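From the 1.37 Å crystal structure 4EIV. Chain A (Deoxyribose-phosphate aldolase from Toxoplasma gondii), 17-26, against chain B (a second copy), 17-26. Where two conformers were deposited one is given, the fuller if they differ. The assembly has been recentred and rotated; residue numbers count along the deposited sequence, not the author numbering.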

# COMPACT_ATOMS: atom_id res chain seq x y z
N ILE A 17 -10.27 14.67 -5.46
CA ILE A 17 -9.30 14.00 -4.62
C ILE A 17 -9.24 12.47 -4.87
O ILE A 17 -8.20 11.85 -4.75
N TYR A 18 -10.38 11.88 -5.23
CA TYR A 18 -10.49 10.46 -5.47
C TYR A 18 -9.72 10.04 -6.72
O TYR A 18 -9.02 9.03 -6.70
N LYS A 19 -9.85 10.81 -7.79
CA LYS A 19 -9.09 10.54 -9.00
C LYS A 19 -7.60 10.76 -8.74
O LYS A 19 -6.78 9.99 -9.21
N GLN A 20 -7.27 11.83 -8.01
CA GLN A 20 -5.88 12.13 -7.68
C GLN A 20 -5.23 11.01 -6.87
O GLN A 20 -4.11 10.62 -7.17
N PHE A 21 -5.97 10.45 -5.91
CA PHE A 21 -5.44 9.35 -5.11
C PHE A 21 -5.26 8.09 -5.95
O PHE A 21 -4.26 7.39 -5.86
N THR A 22 -6.24 7.80 -6.78
CA THR A 22 -6.18 6.62 -7.65
C THR A 22 -5.01 6.77 -8.61
O THR A 22 -4.25 5.81 -8.81
N SER A 23 -4.85 7.95 -9.20
CA SER A 23 -3.73 8.19 -10.11
C SER A 23 -2.39 7.99 -9.41
O SER A 23 -1.49 7.34 -9.95
N ARG A 24 -2.26 8.54 -8.20
CA ARG A 24 -1.01 8.42 -7.44
C ARG A 24 -0.68 6.97 -7.13
O ARG A 24 0.47 6.54 -7.21
N THR A 25 -1.71 6.22 -6.76
CA THR A 25 -1.59 4.80 -6.51
C THR A 25 -1.11 4.05 -7.75
O THR A 25 -0.20 3.24 -7.69
N LEU A 26 -1.75 4.32 -8.88
CA LEU A 26 -1.35 3.67 -10.13
C LEU A 26 0.10 4.01 -10.54
O LEU A 26 0.79 3.16 -11.06
N ILE B 17 -15.96 4.62 -9.55
CA ILE B 17 -14.93 3.67 -9.22
C ILE B 17 -13.86 4.29 -8.31
O ILE B 17 -13.28 3.63 -7.46
N TYR B 18 -13.57 5.57 -8.50
CA TYR B 18 -12.52 6.23 -7.74
C TYR B 18 -12.91 6.41 -6.29
O TYR B 18 -12.09 6.20 -5.40
N LYS B 19 -14.16 6.76 -6.05
CA LYS B 19 -14.67 6.89 -4.68
C LYS B 19 -14.71 5.51 -4.01
O LYS B 19 -14.38 5.35 -2.84
N GLN B 20 -15.14 4.50 -4.77
CA GLN B 20 -15.20 3.14 -4.25
C GLN B 20 -13.82 2.63 -3.87
O GLN B 20 -13.66 2.02 -2.80
N PHE B 21 -12.81 2.87 -4.72
CA PHE B 21 -11.45 2.45 -4.41
C PHE B 21 -10.91 3.19 -3.17
O PHE B 21 -10.25 2.60 -2.32
N THR B 22 -11.15 4.50 -3.10
CA THR B 22 -10.66 5.31 -1.97
C THR B 22 -11.31 4.83 -0.66
O THR B 22 -10.62 4.67 0.34
N SER B 23 -12.63 4.61 -0.69
CA SER B 23 -13.32 4.15 0.51
C SER B 23 -12.83 2.76 0.95
O SER B 23 -12.66 2.50 2.14
N ARG B 24 -12.59 1.86 -0.01
CA ARG B 24 -12.08 0.53 0.32
C ARG B 24 -10.71 0.61 0.94
O ARG B 24 -10.40 -0.12 1.90
N THR B 25 -9.86 1.49 0.41
CA THR B 25 -8.52 1.70 0.96
C THR B 25 -8.61 2.26 2.38
O THR B 25 -7.96 1.76 3.30
N LEU B 26 -9.46 3.27 2.59
CA LEU B 26 -9.62 3.87 3.92
C LEU B 26 -10.11 2.84 4.94
O LEU B 26 -9.61 2.80 6.05

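No hydrogen bond crosses this interface, although four threonines lie within it; each hydroxyl is spent on its own helix. Thr A22 OG1 donates to Tyr A18 O and Thr B22 OG1 to Tyr B18 O, both at 2.9 Å, and Thr A25 OG1 and Thr B25 OG1 repeat the pattern, each 2.9 Å from the O of its own chain's Phe A21 or Phe B21. The m rotamer of all four threonines places the hydroxyl over the preceding helical turn. The example illustrates a general principle: a helix can make threonine compatible with an apolar contact by taking up its hydroxyl internally.

The two helices approach to 8.3 Å between axes, cross at 68° and bury 570 Å² between them, both sides summed. Tyr, Phe and both Thr of each stretch point toward the partner, and the packing is nearly the same in both directions. At the closest CA pair, Tyr A18 CB meets Tyr B18 CB at 3.8 Å. With chi1 in m, each tyrosine lays its ring beneath the aliphatic stem of the opposing lysine: Lys B19 CG sits 3.7 Å from the centroid of the Tyr A18 ring, and Lys A19 CG the same distance from that of Tyr B18, both CH-pi contacts over a face. The lysines leave CA sideways and run extended, chi1 m and the rest t.

The phenylalanines, both t, form the one aromatic pair of the contact. Their planes lie 11° apart but are slid, with centroids separated by 5.4 Å, so the rings barely overlap and meet through Phe A21 CE2 and Phe B21 CE2 at 3.4 Å. Two threonines of the partner pack against each ring: Thr B22 OG1 lies at the edge of the Phe A21 ring, 3.4 Å from Phe A21 CD2, while Thr B25 CG2 packs 3.7 Å from Phe A21 CZ. Gln A20 and Gln B20 point away.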

# COMPACT_ATOMS: atom_id res chain seq x y z
CB ILE A 17 -9.59 14.33 -3.12
CG1 ILE A 17 -8.46 13.82 -2.22
CG2 ILE A 17 -10.95 13.80 -2.67
CD1 ILE A 17 -7.09 14.36 -2.52
CB TYR A 18 -11.96 10.05 -5.54
CG TYR A 18 -12.72 10.50 -4.31
CD1 TYR A 18 -12.46 9.91 -3.07
CD2 TYR A 18 -13.70 11.49 -4.38
CE1 TYR A 18 -13.13 10.31 -1.93
CE2 TYR A 18 -14.38 11.89 -3.23
CZ TYR A 18 -14.09 11.28 -2.02
OH TYR A 18 -14.77 11.64 -0.88
CB LYS A 19 -9.59 11.40 -10.17
CG LYS A 19 -10.99 11.03 -10.63
CD LYS A 19 -11.53 11.99 -11.68
CE LYS A 19 -12.94 11.63 -12.16
NZ LYS A 19 -13.53 12.71 -12.99
CB GLN A 20 -5.79 13.47 -6.95
CG GLN A 20 -6.15 14.65 -7.84
CD GLN A 20 -6.55 15.90 -7.08
OE1 GLN A 20 -6.79 15.87 -5.87
NE2 GLN A 20 -6.62 17.02 -7.79
CB PHE A 21 -6.32 9.07 -3.88
CG PHE A 21 -5.96 7.78 -3.20
CD1 PHE A 21 -4.72 7.60 -2.63
CD2 PHE A 21 -6.86 6.72 -3.19
CE1 PHE A 21 -4.40 6.36 -2.06
CE2 PHE A 21 -6.55 5.53 -2.64
CZ PHE A 21 -5.33 5.32 -2.09
CB THR A 22 -7.51 6.42 -8.39
OG1 THR A 22 -8.55 6.30 -7.42
CG2 THR A 22 -7.49 5.16 -9.28
CB SER A 23 -3.78 9.61 -10.67
OG SER A 23 -4.92 9.82 -11.47
CB ARG A 24 -1.08 9.24 -6.15
CG ARG A 24 0.18 9.13 -5.29
CD ARG A 24 1.41 9.69 -5.99
NE ARG A 24 2.65 9.47 -5.25
CZ ARG A 24 3.48 8.46 -5.44
NH1 ARG A 24 3.21 7.48 -6.31
NH2 ARG A 24 4.60 8.41 -4.74
CB THR A 25 -2.95 4.23 -6.05
OG1 THR A 25 -3.32 4.81 -4.79
CG2 THR A 25 -2.89 2.71 -5.88
CB LEU A 26 -2.37 3.97 -11.24
CG LEU A 26 -3.72 3.25 -11.06
CD1 LEU A 26 -4.77 3.86 -11.93
CD2 LEU A 26 -3.60 1.74 -11.29
CB ILE B 17 -14.33 3.08 -10.52
CG1 ILE B 17 -13.41 1.89 -10.20
CG2 ILE B 17 -13.63 4.15 -11.35
CD1 ILE B 17 -14.12 0.72 -9.55
CB TYR B 18 -12.21 7.58 -8.36
CG TYR B 18 -11.81 7.47 -9.82
CD1 TYR B 18 -10.59 6.93 -10.18
CD2 TYR B 18 -12.66 7.90 -10.81
CE1 TYR B 18 -10.22 6.82 -11.52
CE2 TYR B 18 -12.28 7.81 -12.17
CZ TYR B 18 -11.06 7.27 -12.50
OH TYR B 18 -10.66 7.17 -13.83
CB LYS B 19 -16.04 7.57 -4.65
CG LYS B 19 -15.99 9.02 -4.99
CD LYS B 19 -17.39 9.61 -5.10
CE LYS B 19 -17.38 11.09 -5.55
NZ LYS B 19 -18.74 11.59 -5.82
CB GLN B 20 -15.89 2.23 -5.27
CG GLN B 20 -17.37 2.58 -5.47
CD GLN B 20 -17.95 2.03 -6.74
OE1 GLN B 20 -17.23 1.70 -7.68
NE2 GLN B 20 -19.27 1.94 -6.78
CB PHE B 21 -10.52 2.63 -5.62
CG PHE B 21 -9.09 2.37 -5.30
CD1 PHE B 21 -8.69 1.12 -4.95
CD2 PHE B 21 -8.15 3.40 -5.33
CE1 PHE B 21 -7.37 0.88 -4.60
CE2 PHE B 21 -6.84 3.15 -5.01
CZ PHE B 21 -6.44 1.91 -4.65
CB THR B 22 -10.91 6.82 -2.21
OG1 THR B 22 -10.25 7.22 -3.42
CG2 THR B 22 -10.36 7.66 -1.05
CB SER B 23 -14.85 4.21 0.33
OG SER B 23 -15.31 3.27 -0.63
CB ARG B 24 -12.07 -0.38 -0.92
CG ARG B 24 -11.55 -1.77 -0.64
CD ARG B 24 -12.43 -2.53 0.36
NE ARG B 24 -11.87 -3.82 0.74
CZ ARG B 24 -11.08 -4.06 1.79
NH1 ARG B 24 -10.69 -3.06 2.58
NH2 ARG B 24 -10.69 -5.29 2.04
CB THR B 25 -7.71 2.66 0.04
OG1 THR B 25 -7.59 2.08 -1.27
CG2 THR B 25 -6.33 2.94 0.60
CB LEU B 26 -10.51 5.11 3.88
CG LEU B 26 -9.85 6.35 3.27
CD1 LEU B 26 -10.88 7.43 2.95
CD2 LEU B 26 -8.68 6.89 4.12